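Local structure of 5-oxopent-3-ene-1,2,5-tricarboxylate decarboxylase (6IYM) at residues R7-G12 / R61-Y66; Q30-S35 / F44-D49; T118-Y123 / P252-D257; G132-D137 / G228-A233; E198-G203 / V260-I265. The protein belongs to the fumarylacetoacetate hydrolase family, has a fold built mainly round beta sheets, with few helices, and binds a magnesium ion. One frame throughout, in Å; residues are numbered along the deposited sequence.

Interaction 1. Residues R7-G12 / R61-Y66; sequences RFEQDG and RLLAPY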
# COMPACT_ATOMS: atom_id res chain seq x y z
N ARG A 7 5.62 12.11 18.01
CA ARG A 7 4.29 12.70 18.26
C ARG A 7 3.88 12.19 19.64
O ARG A 7 4.20 11.02 19.94
CB ARG A 7 3.36 12.27 17.12
CG ARG A 7 2.44 13.35 16.60
CD ARG A 7 1.84 12.99 15.27
NE ARG A 7 1.50 11.58 15.19
CZ ARG A 7 0.29 11.09 15.05
NH1 ARG A 7 -0.75 11.88 14.94
NH2 ARG A 7 0.11 9.78 15.00
N PHE A 8 3.26 13.04 20.47
CA PHE A 8 2.67 12.65 21.78
C PHE A 8 1.28 13.27 21.92
O PHE A 8 1.01 14.25 21.21
CB PHE A 8 3.59 13.07 22.93
CG PHE A 8 3.73 14.55 23.15
CD1 PHE A 8 2.87 15.23 24.01
CD2 PHE A 8 4.75 15.27 22.55
CE1 PHE A 8 3.03 16.58 24.26
CE2 PHE A 8 4.91 16.63 22.79
CZ PHE A 8 4.05 17.28 23.65
N GLU A 9 0.47 12.72 22.82
CA GLU A 9 -0.95 13.11 23.04
C GLU A 9 -1.04 14.16 24.15
O GLU A 9 -0.40 13.97 25.21
CB GLU A 9 -1.78 11.88 23.40
CG GLU A 9 -3.17 12.21 23.91
CD GLU A 9 -3.91 10.98 24.40
OE1 GLU A 9 -3.59 9.87 23.90
OE2 GLU A 9 -4.78 11.11 25.30
N GLN A 10 -1.84 15.21 23.90
CA GLN A 10 -2.25 16.25 24.89
C GLN A 10 -3.69 16.70 24.61
O GLN A 10 -3.94 17.31 23.54
CB GLN A 10 -1.27 17.42 24.85
CG GLN A 10 -1.47 18.41 25.97
CD GLN A 10 -0.23 19.23 26.17
OE1 GLN A 10 0.74 18.78 26.77
NE2 GLN A 10 -0.24 20.44 25.62
N ASP A 11 -4.60 16.40 25.53
CA ASP A 11 -6.04 16.78 25.48
C ASP A 11 -6.74 16.02 24.35
O ASP A 11 -7.62 16.62 23.70
CB ASP A 11 -6.20 18.29 25.33
CG ASP A 11 -5.52 19.08 26.44
OD1 ASP A 11 -4.41 18.67 26.86
OD2 ASP A 11 -6.11 20.09 26.88
N GLY A 12 -6.39 14.74 24.15
CA GLY A 12 -6.90 13.88 23.07
C GLY A 12 -6.46 14.37 21.69
O GLY A 12 -7.17 14.03 20.72
N ARG A 61 2.66 10.07 27.06
CA ARG A 61 1.96 9.16 26.11
C ARG A 61 2.28 9.55 24.65
O ARG A 61 1.72 10.57 24.15
CB ARG A 61 0.44 9.10 26.31
CG ARG A 61 -0.14 7.77 25.84
CD ARG A 61 -1.54 7.82 25.28
NE ARG A 61 -1.75 6.79 24.26
CZ ARG A 61 -2.93 6.39 23.78
NH1 ARG A 61 -4.06 6.90 24.23
NH2 ARG A 61 -2.97 5.44 22.85
N LEU A 62 3.11 8.72 24.02
CA LEU A 62 3.59 8.83 22.61
C LEU A 62 2.49 8.29 21.70
O LEU A 62 1.73 7.39 22.14
CB LEU A 62 4.87 7.99 22.48
CG LEU A 62 6.17 8.59 23.03
CD1 LEU A 62 6.79 9.53 22.03
CD2 LEU A 62 5.97 9.33 24.33
N LEU A 63 2.37 8.82 20.48
CA LEU A 63 1.51 8.22 19.43
C LEU A 63 2.42 7.53 18.41
O LEU A 63 3.68 7.65 18.54
CB LEU A 63 0.63 9.31 18.80
CG LEU A 63 -0.34 10.00 19.77
CD1 LEU A 63 -1.02 11.17 19.09
CD2 LEU A 63 -1.38 9.03 20.35
N ALA A 64 1.83 6.82 17.44
CA ALA A 64 2.58 6.35 16.25
C ALA A 64 3.24 7.58 15.62
O ALA A 64 2.67 8.65 15.65
CB ALA A 64 1.64 5.65 15.31
N PRO A 65 4.48 7.52 15.11
CA PRO A 65 5.09 8.69 14.48
C PRO A 65 4.16 9.43 13.49
O PRO A 65 4.05 10.62 13.60
CB PRO A 65 6.35 8.06 13.87
CG PRO A 65 6.76 7.07 14.93
CD PRO A 65 5.44 6.41 15.26
N TYR A 66 3.50 8.70 12.59
CA TYR A 66 2.44 9.26 11.70
C TYR A 66 1.69 8.09 11.07
O TYR A 66 2.10 6.94 11.33
CB TYR A 66 3.04 10.16 10.62
CG TYR A 66 4.16 9.49 9.85
CD1 TYR A 66 3.90 8.66 8.79
CD2 TYR A 66 5.47 9.66 10.24
CE1 TYR A 66 4.93 8.06 8.08
CE2 TYR A 66 6.51 9.07 9.56
CZ TYR A 66 6.24 8.27 8.47
OH TYR A 66 7.28 7.69 7.81
O HOH W 1 5.75 9.10 18.00
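Arg7 and Glu9 on strand 4-10 reach across to the loop 61-66, while Phe8 and Leu62 between them form a single, isolated beta bridge. Two backbone bonds frame the bridge. Leu63 N donates to Arg7 O at 2.9 Å, and Glu9 N donates to Arg61 O at 2.8 Å. Arg7 makes the main side-chain contact. Its guanidinium meets the carbonyl of Ala64 edge-on, and the oxygen lies close to the guanidinium plane. Two nitrogens grip this one atom: Arg7 NE is 3.2 Å and Arg7 NH2 2.9 Å from Ala64 O. A weak bond also runs from Arg7 NE to Pro65 O. The chain of Arg7 bends at chi3 (38°), which brings NE to both carbonyls. Leu63 CD1 lies over the centre of one guanidinium face, 4.2 Å above the plane.

At the other end, Glu9 OE1 and Arg61 NH1 form a salt bridge of 3.0 Å, with the carboxylate and guanidinium planes 56° apart. Arg61 has a second acidic partner in Asp109. Further out, Phe8 points away from the loop, although its CB still touches Arg61 O, and its side chain packs on Val60 and Arg15. The contact thus ties strand 4-10 to the chain leading into strand 72-75. Pro65 and Tyr66 continue into the fold, where the Tyr66 ring meets Phe180 edge-to-face and Tyr66 OH bonds to Gly234 O.

Interaction 2. Residues Q30-S35 / F44-D49; sequences QVYTDS and FEMDVD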
# COMPACT_ATOMS: atom_id res chain seq x y z
N GLN A 30 8.05 26.01 17.28
CA GLN A 30 9.15 26.38 16.34
C GLN A 30 8.92 25.77 14.96
O GLN A 30 9.31 26.42 13.98
CB GLN A 30 10.53 25.95 16.83
CG GLN A 30 11.23 26.97 17.72
CD GLN A 30 11.28 26.51 19.15
OE1 GLN A 30 10.26 26.17 19.75
NE2 GLN A 30 12.49 26.47 19.71
N VAL A 31 8.31 24.58 14.88
CA VAL A 31 8.19 23.77 13.62
C VAL A 31 6.83 24.03 12.94
O VAL A 31 6.70 23.64 11.76
CB VAL A 31 8.47 22.27 13.86
CG1 VAL A 31 9.81 22.04 14.53
CG2 VAL A 31 7.37 21.58 14.65
N TYR A 32 5.87 24.66 13.62
CA TYR A 32 4.61 25.22 13.03
C TYR A 32 3.77 24.11 12.39
O TYR A 32 3.27 24.32 11.27
CB TYR A 32 4.91 26.33 12.01
CG TYR A 32 5.67 27.50 12.57
CD1 TYR A 32 5.05 28.43 13.39
CD2 TYR A 32 7.02 27.68 12.30
CE1 TYR A 32 5.75 29.49 13.94
CE2 TYR A 32 7.73 28.74 12.84
CZ TYR A 32 7.09 29.65 13.66
OH TYR A 32 7.78 30.70 14.20
N THR A 33 3.58 22.99 13.08
CA THR A 33 2.64 21.92 12.67
C THR A 33 2.52 20.87 13.78
O THR A 33 3.44 20.81 14.61
CB THR A 33 3.07 21.31 11.33
OG1 THR A 33 2.17 20.24 11.04
CG2 THR A 33 4.50 20.82 11.33
N ASP A 34 1.43 20.10 13.78
CA ASP A 34 1.20 18.90 14.64
C ASP A 34 1.36 17.58 13.85
O ASP A 34 1.00 16.50 14.39
CB ASP A 34 -0.21 18.94 15.23
CG ASP A 34 -1.23 18.93 14.11
OD1 ASP A 34 -0.88 19.47 13.05
OD2 ASP A 34 -2.33 18.33 14.28
N SER A 35 1.79 17.65 12.58
CA SER A 35 2.02 16.44 11.73
C SER A 35 3.52 16.23 11.55
O SER A 35 4.19 17.08 10.94
CB SER A 35 1.33 16.47 10.42
OG SER A 35 1.79 15.40 9.61
N PHE A 44 13.19 20.09 4.92
CA PHE A 44 14.14 20.98 5.66
C PHE A 44 13.80 20.90 7.15
O PHE A 44 12.61 20.65 7.46
CB PHE A 44 14.04 22.44 5.17
CG PHE A 44 12.69 23.09 5.39
CD1 PHE A 44 11.66 22.92 4.48
CD2 PHE A 44 12.45 23.89 6.50
CE1 PHE A 44 10.42 23.52 4.68
CE2 PHE A 44 11.21 24.49 6.69
CZ PHE A 44 10.20 24.30 5.78
N GLU A 45 14.77 21.11 8.04
CA GLU A 45 14.48 21.26 9.49
C GLU A 45 14.25 22.74 9.77
O GLU A 45 15.08 23.55 9.31
CB GLU A 45 15.59 20.71 10.38
CG GLU A 45 15.10 20.45 11.80
CD GLU A 45 16.14 19.93 12.78
OE1 GLU A 45 17.20 19.45 12.32
OE2 GLU A 45 15.89 19.99 14.00
N MET A 46 13.17 23.06 10.48
CA MET A 46 12.73 24.45 10.80
C MET A 46 13.54 24.97 11.99
O MET A 46 12.99 25.00 13.10
CB MET A 46 11.23 24.49 11.11
CG MET A 46 10.63 25.89 11.17
SD MET A 46 10.57 26.74 9.56
CE MET A 46 9.90 28.33 10.03
N ASP A 47 14.82 25.30 11.74
CA ASP A 47 15.73 26.09 12.61
C ASP A 47 15.16 26.18 14.03
O ASP A 47 14.86 27.31 14.49
CB ASP A 47 16.00 27.47 11.99
CG ASP A 47 17.16 28.24 12.58
OD1 ASP A 47 18.32 27.93 12.23
OD2 ASP A 47 16.90 29.16 13.39
N VAL A 48 15.00 25.03 14.70
CA VAL A 48 14.52 24.95 16.11
C VAL A 48 15.74 25.05 17.02
O VAL A 48 16.76 24.38 16.72
CB VAL A 48 13.71 23.67 16.40
CG1 VAL A 48 14.49 22.39 16.14
CG2 VAL A 48 13.17 23.67 17.82
N ASP A 49 15.64 25.87 18.06
CA ASP A 49 16.67 26.03 19.13
C ASP A 49 15.98 25.81 20.48
O ASP A 49 14.97 26.50 20.77
CB ASP A 49 17.40 27.38 19.02
CG ASP A 49 18.91 27.32 19.22
OD1 ASP A 49 19.51 26.27 18.90
OD2 ASP A 49 19.49 28.33 19.69
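Gln30 and Val31, at the C-terminal end of the short helix 28-31, pack on Met46 and Val48 of the loop 44-49, which makes an inverse gamma turn centred on Met46. The tighter part lies at Gln30. Its side chain crosses that of Val48 at about a right angle. Val48 CG2 does the touching, 3.6 Å from Gln30 CB and 3.4 Å from Gln30 NE2. The amide nitrogen also comes within 2.7 Å of Asp49 O, but the angle is too poor for a hydrogen bond. Met46 presses on the helix end from the other part of the loop. Its CG is anti to the backbone N (chi1 -168°) and sits 3.1 Å from Gln30 O, while its CB packs 4.0 Å from Val31 CA. Val31 is buried, and its side chain packs on Trp5 of strand 4-10.

The looser side is at Tyr32. This exposed residue has left the helix with positive phi. Its ring meets Met46 mainly through the methyl of the methionine: Met46 CE lies 3.6 Å from Tyr32 CE2, and the two side chains cross at about a right angle. The contact is therefore a surface patch of van der Waals type, and it fastens the loop beside the end of the helix. Beyond it, the chain turns toward helix 36-41 through an ST turn, in which Ser35 N donates to Thr33 OG1 at 3.0 Å.

Interaction 3. Residues T118-Y123 / P252-D257; sequences TQQLDY and PVYLQD. Unlike the reference sequence in segment 252-257: Val253 (reference Thr).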
# COMPACT_ATOMS: atom_id res chain seq x y z
N THR A 118 -7.53 -15.99 13.17
CA THR A 118 -6.16 -16.54 13.37
C THR A 118 -6.07 -17.40 14.64
O THR A 118 -6.63 -16.96 15.67
CB THR A 118 -5.07 -15.47 13.60
OG1 THR A 118 -5.44 -14.19 13.09
CG2 THR A 118 -3.76 -15.90 12.99
N GLN A 119 -5.36 -18.52 14.57
CA GLN A 119 -4.83 -19.23 15.77
C GLN A 119 -3.31 -19.39 15.65
O GLN A 119 -2.76 -20.18 16.41
CB GLN A 119 -5.52 -20.58 15.99
CG GLN A 119 -7.02 -20.48 16.21
CD GLN A 119 -7.40 -19.79 17.50
OE1 GLN A 119 -8.26 -18.90 17.52
NE2 GLN A 119 -6.79 -20.22 18.58
N GLN A 120 -2.66 -18.67 14.72
CA GLN A 120 -1.17 -18.64 14.59
C GLN A 120 -0.69 -17.19 14.51
O GLN A 120 0.07 -16.86 13.60
CB GLN A 120 -0.75 -19.50 13.41
CG GLN A 120 -1.20 -20.96 13.52
CD GLN A 120 -0.50 -21.81 12.50
OE1 GLN A 120 -0.23 -21.37 11.38
NE2 GLN A 120 -0.14 -23.01 12.89
N LEU A 121 -1.12 -16.34 15.43
CA LEU A 121 -0.66 -14.94 15.53
C LEU A 121 0.80 -14.90 16.01
O LEU A 121 1.11 -15.61 17.01
CB LEU A 121 -1.55 -14.19 16.50
CG LEU A 121 -1.26 -12.70 16.57
CD1 LEU A 121 -1.48 -12.06 15.22
CD2 LEU A 121 -2.12 -12.07 17.64
N ASP A 122 1.65 -14.13 15.33
CA ASP A 122 3.12 -14.13 15.58
C ASP A 122 3.64 -12.71 15.54
O ASP A 122 2.92 -11.86 14.96
CB ASP A 122 3.85 -15.02 14.57
CG ASP A 122 5.18 -15.60 15.04
OD1 ASP A 122 5.60 -15.27 16.17
OD2 ASP A 122 5.83 -16.30 14.23
N TYR A 123 4.82 -12.49 16.15
CA TYR A 123 5.56 -11.22 16.22
C TYR A 123 6.72 -11.24 15.20
O TYR A 123 7.22 -12.32 14.78
CB TYR A 123 6.10 -10.98 17.64
CG TYR A 123 6.90 -12.14 18.17
CD1 TYR A 123 8.25 -12.26 17.94
CD2 TYR A 123 6.27 -13.19 18.82
CE1 TYR A 123 8.97 -13.36 18.39
CE2 TYR A 123 6.97 -14.30 19.27
CZ TYR A 123 8.32 -14.39 19.04
OH TYR A 123 9.00 -15.51 19.45
N PRO A 252 6.41 -24.74 17.98
CA PRO A 252 5.97 -23.38 17.64
C PRO A 252 5.09 -22.75 18.73
O PRO A 252 4.29 -23.41 19.33
CB PRO A 252 5.16 -23.58 16.34
CG PRO A 252 5.61 -24.95 15.79
CD PRO A 252 5.89 -25.76 17.04
N VAL A 253 5.26 -21.46 19.00
CA VAL A 253 4.45 -20.76 20.03
C VAL A 253 3.82 -19.54 19.35
O VAL A 253 4.51 -18.88 18.54
CB VAL A 253 5.28 -20.41 21.29
CG1 VAL A 253 6.46 -19.51 20.98
CG2 VAL A 253 4.43 -19.82 22.41
N TYR A 254 2.53 -19.36 19.57
CA TYR A 254 1.68 -18.32 18.96
C TYR A 254 1.15 -17.45 20.09
O TYR A 254 1.01 -17.94 21.26
CB TYR A 254 0.60 -18.97 18.10
CG TYR A 254 1.21 -19.79 17.00
CD1 TYR A 254 2.01 -19.18 16.04
CD2 TYR A 254 1.07 -21.17 16.96
CE1 TYR A 254 2.62 -19.92 15.04
CE2 TYR A 254 1.68 -21.92 15.96
CZ TYR A 254 2.47 -21.29 15.01
OH TYR A 254 3.08 -22.02 14.03
N LEU A 255 0.90 -16.20 19.74
CA LEU A 255 0.49 -15.11 20.66
C LEU A 255 -0.96 -15.33 21.06
O LEU A 255 -1.76 -15.76 20.21
CB LEU A 255 0.65 -13.75 19.96
CG LEU A 255 2.10 -13.30 19.76
CD1 LEU A 255 2.22 -12.13 18.78
CD2 LEU A 255 2.71 -12.94 21.10
N GLN A 256 -1.28 -15.05 22.31
CA GLN A 256 -2.63 -15.24 22.88
C GLN A 256 -3.04 -13.92 23.50
O GLN A 256 -2.15 -13.07 23.77
CB GLN A 256 -2.63 -16.40 23.89
CG GLN A 256 -2.14 -17.74 23.35
CD GLN A 256 -2.87 -18.21 22.11
OE1 GLN A 256 -4.03 -17.89 21.86
NE2 GLN A 256 -2.17 -18.99 21.30
N ASP A 257 -4.34 -13.77 23.75
CA ASP A 257 -4.93 -12.65 24.53
C ASP A 257 -4.14 -12.51 25.83
O ASP A 257 -3.93 -13.54 26.49
CB ASP A 257 -6.41 -12.93 24.81
CG ASP A 257 -7.05 -11.90 25.71
OD1 ASP A 257 -7.06 -10.71 25.34
OD2 ASP A 257 -7.52 -12.30 26.79
O HOH W 2 -2.45 -17.31 17.90
O HOH W 3 4.20 -16.05 18.51
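The beginning of strand 121-131 is flanked by the loop 252-257, with Leu121 and Leu255 paired through one backbone bond. The same strand goes on to carry Glu124 and Glu126, two ligands of the magnesium ion. Leu255 N donates to Leu121 O at 2.8 Å, and the bond is almost straight (178°). A water beside it accepts from Leu121 N and donates to Leu255 O. A second water lies within hydrogen-bonding distance of both Asp122 OD1 and Val253 O.

Gln120 and Tyr254 carry the outer part of the contact. Their side chains lie side by side and point the same way. Gln120 CB sits over the Tyr254 ring centre in a CH-pi contact, 3.8 Å from the centroid. The Gln120 amide follows farther along, its plane 31° from that of the ring. Leu121 O lies at the edge of this ring, in its plane. Tyr254 OH is held outside the contact by His247 ND1.

Leu255 fills the inner part. Its CB packs 4.0 Å from Leu121 CD2. Its CD1 is anti to CA (chi2 166°), which carries it to the strand backbone, 3.6 Å from Asp122 C. Asp122 OD2 pairs with Arg159 and accepts from His247 N, which probably fixes the turn of its carboxylate. Leu255 CD1 also meets the edge of the Tyr123 ring, 4.2 Å from Tyr123 CD2.

Interaction 4. Residues G132-D137 / G228-A233; sequences GTTGRD and GMTLEA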
# COMPACT_ATOMS: atom_id res chain seq x y z
N GLY A 132 12.93 10.44 3.62
CA GLY A 132 12.77 11.88 3.85
C GLY A 132 12.67 12.66 2.54
O GLY A 132 12.18 13.79 2.58
N THR A 133 13.13 12.08 1.44
CA THR A 133 13.17 12.76 0.12
C THR A 133 12.79 11.74 -0.97
O THR A 133 13.37 10.64 -1.00
CB THR A 133 14.50 13.50 -0.12
OG1 THR A 133 15.60 12.59 -0.20
CG2 THR A 133 14.83 14.50 0.96
N THR A 134 11.80 12.10 -1.79
CA THR A 134 11.27 11.29 -2.90
C THR A 134 12.39 11.06 -3.90
O THR A 134 13.18 11.98 -4.14
CB THR A 134 10.09 12.00 -3.57
OG1 THR A 134 9.16 12.24 -2.51
CG2 THR A 134 9.47 11.21 -4.71
N GLY A 135 12.49 9.87 -4.45
CA GLY A 135 13.57 9.59 -5.41
C GLY A 135 13.38 8.23 -6.01
O GLY A 135 12.54 7.46 -5.50
N ARG A 136 14.19 7.91 -7.00
CA ARG A 136 14.11 6.62 -7.71
C ARG A 136 15.53 6.20 -8.08
O ARG A 136 16.35 7.10 -8.18
CB ARG A 136 13.23 6.84 -8.94
CG ARG A 136 12.76 5.56 -9.59
CD ARG A 136 12.02 5.92 -10.86
NE ARG A 136 12.69 5.38 -12.02
CZ ARG A 136 12.11 5.17 -13.19
NH1 ARG A 136 10.84 5.46 -13.37
NH2 ARG A 136 12.80 4.64 -14.17
N ASP A 137 15.78 4.91 -8.25
CA ASP A 137 17.09 4.40 -8.76
C ASP A 137 18.20 4.99 -7.89
O ASP A 137 19.12 5.63 -8.42
CB ASP A 137 17.23 4.74 -10.24
CG ASP A 137 16.04 4.24 -11.03
OD1 ASP A 137 15.70 3.07 -10.88
OD2 ASP A 137 15.42 5.06 -11.74
N GLY A 228 13.42 1.35 -10.63
CA GLY A 228 12.21 1.55 -11.45
C GLY A 228 10.98 1.87 -10.61
O GLY A 228 9.88 1.97 -11.19
N MET A 229 11.13 2.02 -9.29
CA MET A 229 9.99 2.37 -8.37
C MET A 229 10.36 3.59 -7.52
O MET A 229 11.31 3.49 -6.71
CB MET A 229 9.62 1.22 -7.44
CG MET A 229 8.23 1.43 -6.86
SD MET A 229 7.76 0.19 -5.64
CE MET A 229 8.90 0.58 -4.32
N THR A 230 9.60 4.68 -7.66
CA THR A 230 9.77 5.93 -6.87
C THR A 230 9.42 5.66 -5.39
O THR A 230 8.33 5.08 -5.12
CB THR A 230 8.97 7.09 -7.47
OG1 THR A 230 9.49 7.35 -8.77
CG2 THR A 230 9.04 8.36 -6.66
N LEU A 231 10.32 6.05 -4.49
CA LEU A 231 10.05 6.11 -3.03
C LEU A 231 9.54 7.52 -2.73
O LEU A 231 10.15 8.47 -3.24
CB LEU A 231 11.32 5.78 -2.25
CG LEU A 231 11.94 4.41 -2.52
CD1 LEU A 231 13.20 4.21 -1.66
CD2 LEU A 231 10.93 3.31 -2.25
N GLU A 232 8.47 7.62 -1.95
CA GLU A 232 7.87 8.90 -1.50
C GLU A 232 8.42 9.29 -0.13
O GLU A 232 8.60 8.43 0.71
CB GLU A 232 6.35 8.80 -1.40
CG GLU A 232 5.69 8.15 -2.61
CD GLU A 232 5.64 9.00 -3.87
OE1 GLU A 232 6.05 10.17 -3.81
OE2 GLU A 232 5.19 8.47 -4.92
N ALA A 233 8.64 10.58 0.11
CA ALA A 233 8.86 11.16 1.45
C ALA A 233 7.80 10.58 2.40
O ALA A 233 6.62 10.57 2.04
CB ALA A 233 8.81 12.67 1.39
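Gly135 and Leu231 form one antiparallel hydrogen-bonded pair, a single beta bridge between two loops that run in nearly opposite directions. The backbone bonds come first. Gly135 N donates to Leu231 O at 3.0 Å, and Leu231 N returns a bond to Gly135 O at 2.8 Å. Two close CA-H...O contacts flank them, from Thr134 CA and Thr230 CA.

Side chains add two bonds to the backbone, one on each flank. Thr134 OG1 is anti to its carbonyl carbon (chi1 -56°) and accepts from Ala233 N at 3.1 Å. Asp137 OD1 accepts from Gly228 N at 2.9 Å, on the syn side of the carboxylate.

The charged contact lies within 132-137. Arg136 NE and Asp137 OD2 form a salt bridge of 2.8 Å, so each oxygen of Asp137 has its own donor. This bond lies in the guanidinium plane. Gly228 CA covers part of one guanidinium face, 3.8 Å above it and toward the rim.

The second subunit meets this pair of loops. Its Glu112 forms a salt bridge with Arg136 NH1, and its Asp175 takes a hydrogen bond with Thr230 OG1. The contact therefore belongs to the dimer interface as well as to the fold of one chain.

Apolar contact is small but tight. The two threonine methyls, Thr134 CG2 and Thr230 CG2, approach to 3.5 Å.

Interaction 5. Residues E198-G203 / V260-I265; sequences ETRVNG and VIDVSI. Unlike the reference sequence in segment 260-265: Val260 (reference Ile), Ile261 (reference Val).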
# COMPACT_ATOMS: atom_id res chain seq x y z
N GLU A 198 15.93 -6.60 19.60
CA GLU A 198 15.45 -7.66 20.52
C GLU A 198 13.93 -7.59 20.64
O GLU A 198 13.33 -6.46 20.63
CB GLU A 198 16.04 -7.53 21.92
CG GLU A 198 17.55 -7.44 21.99
CD GLU A 198 18.11 -7.78 23.37
OE1 GLU A 198 18.96 -8.70 23.48
OE2 GLU A 198 17.66 -7.15 24.35
N THR A 199 13.34 -8.76 20.83
CA THR A 199 11.92 -8.92 21.20
C THR A 199 11.79 -9.76 22.47
O THR A 199 12.36 -10.87 22.53
CB THR A 199 11.16 -9.54 20.04
OG1 THR A 199 11.55 -8.73 18.94
CG2 THR A 199 9.67 -9.51 20.25
N ARG A 200 11.03 -9.25 23.43
CA ARG A 200 10.58 -10.02 24.61
C ARG A 200 9.08 -10.25 24.49
O ARG A 200 8.37 -9.34 23.99
CB ARG A 200 10.94 -9.29 25.90
CG ARG A 200 12.44 -9.30 26.17
CD ARG A 200 12.87 -8.55 27.41
NE ARG A 200 14.32 -8.62 27.44
CZ ARG A 200 15.04 -9.57 28.01
NH1 ARG A 200 14.45 -10.56 28.65
NH2 ARG A 200 16.36 -9.53 27.92
N VAL A 201 8.64 -11.46 24.84
CA VAL A 201 7.20 -11.80 25.00
C VAL A 201 7.01 -12.16 26.48
O VAL A 201 7.72 -13.07 26.97
CB VAL A 201 6.77 -12.93 24.04
CG1 VAL A 201 5.35 -13.42 24.32
CG2 VAL A 201 6.91 -12.47 22.58
N ASN A 202 6.15 -11.42 27.16
CA ASN A 202 5.93 -11.56 28.62
C ASN A 202 7.27 -11.58 29.35
O ASN A 202 7.37 -12.31 30.32
CB ASN A 202 5.14 -12.84 28.89
CG ASN A 202 3.83 -12.78 28.15
OD1 ASN A 202 3.27 -11.69 28.05
ND2 ASN A 202 3.36 -13.92 27.64
N GLY A 203 8.26 -10.83 28.88
CA GLY A 203 9.55 -10.74 29.59
C GLY A 203 10.57 -11.76 29.10
O GLY A 203 11.74 -11.54 29.37
N VAL A 260 2.22 -9.74 26.19
CA VAL A 260 2.89 -8.41 26.07
C VAL A 260 4.16 -8.57 25.25
O VAL A 260 5.03 -9.38 25.64
CB VAL A 260 3.20 -7.82 27.45
CG1 VAL A 260 3.96 -6.52 27.33
CG2 VAL A 260 1.94 -7.66 28.27
N ILE A 261 4.25 -7.84 24.15
CA ILE A 261 5.40 -7.91 23.19
C ILE A 261 6.20 -6.63 23.37
O ILE A 261 5.58 -5.56 23.30
CB ILE A 261 4.92 -8.10 21.75
CG1 ILE A 261 3.82 -9.16 21.64
CG2 ILE A 261 6.10 -8.44 20.84
CD1 ILE A 261 2.85 -8.88 20.52
N ASP A 262 7.50 -6.75 23.66
CA ASP A 262 8.45 -5.61 23.81
C ASP A 262 9.60 -5.74 22.79
O ASP A 262 10.57 -6.50 23.04
CB ASP A 262 8.95 -5.58 25.25
CG ASP A 262 9.96 -4.49 25.56
OD1 ASP A 262 9.90 -3.40 24.93
OD2 ASP A 262 10.82 -4.74 26.44
N VAL A 263 9.53 -4.96 21.71
CA VAL A 263 10.60 -4.83 20.68
C VAL A 263 11.46 -3.63 21.07
O VAL A 263 10.92 -2.55 21.40
CB VAL A 263 9.99 -4.66 19.27
CG1 VAL A 263 11.06 -4.60 18.18
CG2 VAL A 263 8.95 -5.73 18.94
N SER A 264 12.76 -3.78 21.05
CA SER A 264 13.69 -2.67 21.32
C SER A 264 14.78 -2.69 20.27
O SER A 264 15.11 -3.79 19.75
CB SER A 264 14.25 -2.76 22.72
OG SER A 264 15.10 -3.88 22.81
N ILE A 265 15.29 -1.51 19.96
CA ILE A 265 16.43 -1.30 19.03
C ILE A 265 17.33 -0.29 19.72
O ILE A 265 16.82 0.77 20.10
CB ILE A 265 15.94 -0.79 17.67
CG1 ILE A 265 14.91 -1.77 17.08
CG2 ILE A 265 17.15 -0.56 16.76
CD1 ILE A 265 14.61 -1.56 15.60
O HOH W 4 7.68 -8.65 27.19
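Thr199 points the same way as Ile261 and Val263, and the three lie side by side on one face of the two strands. Thr199 CG2 touches Ile261 CG2 at 3.8 Å and Val263 CG2 at 4.1 Å. Thr199 OG1 is anti to the carbonyl carbon (chi1 -49°), which leaves CG2 on the other branch, next to the two neighbours. OG1 itself bonds with Gln207. Val201 shares this buried face, with its CG2 4.5 Å from Ile261 CG2. Tyr123 and Asn154 of the strands beneath pack against it.

The opposite face is more polar and less buried. Glu198 stands beside Ser264, and Arg200 beside Asp262. Arg200 and Asp262 meet only near the backbone, with their CB atoms 4.3 Å apart. The chain of Arg200 then leads away, and its NH1 donates to Gly203 O at 3.0 Å. Asp262 OD1 is hydrogen-bonded to His270, and Glu198 OE1 to Ser208.

The backbones bond in pairs at Glu198 with Ser264 and at Arg200 with Asp262. At the end of the ladder Asn202 N donates to Val260 O at 2.8 Å. The side chain then takes over from the backbone: Val260 N donates to Asn202 OD1 at 2.9 Å, nearly straight (176°). Asn202 and Gly203 have the backbone angles of a type I' turn. The whole is an antiparallel ladder in the five-stranded sheet, whose strand 196-201 turns tightly into strand 204-210.

Overall arrangement
From the N terminus, interaction 1 closes the first loop, joining strand 4-10 to the chain before strand 72-75. Interaction 2 is nested inside it and joins the end of helix 28-31 to the loop after helix 36-41. The two touch where Arg7 CD packs on Asp34 O. Both close before the other three open. Interaction 3 spans from the start of strand 121-131 to the loop 252-257. Interaction 4, facing the second subunit, is nested inside it, at the far end of that strand, on the opposite side of the chain's centre. Interaction 5 pairs strands 196-201 and 260-265 and crosses both 3 and 4. It packs on interaction 3 where the five-stranded sheet meets the larger one.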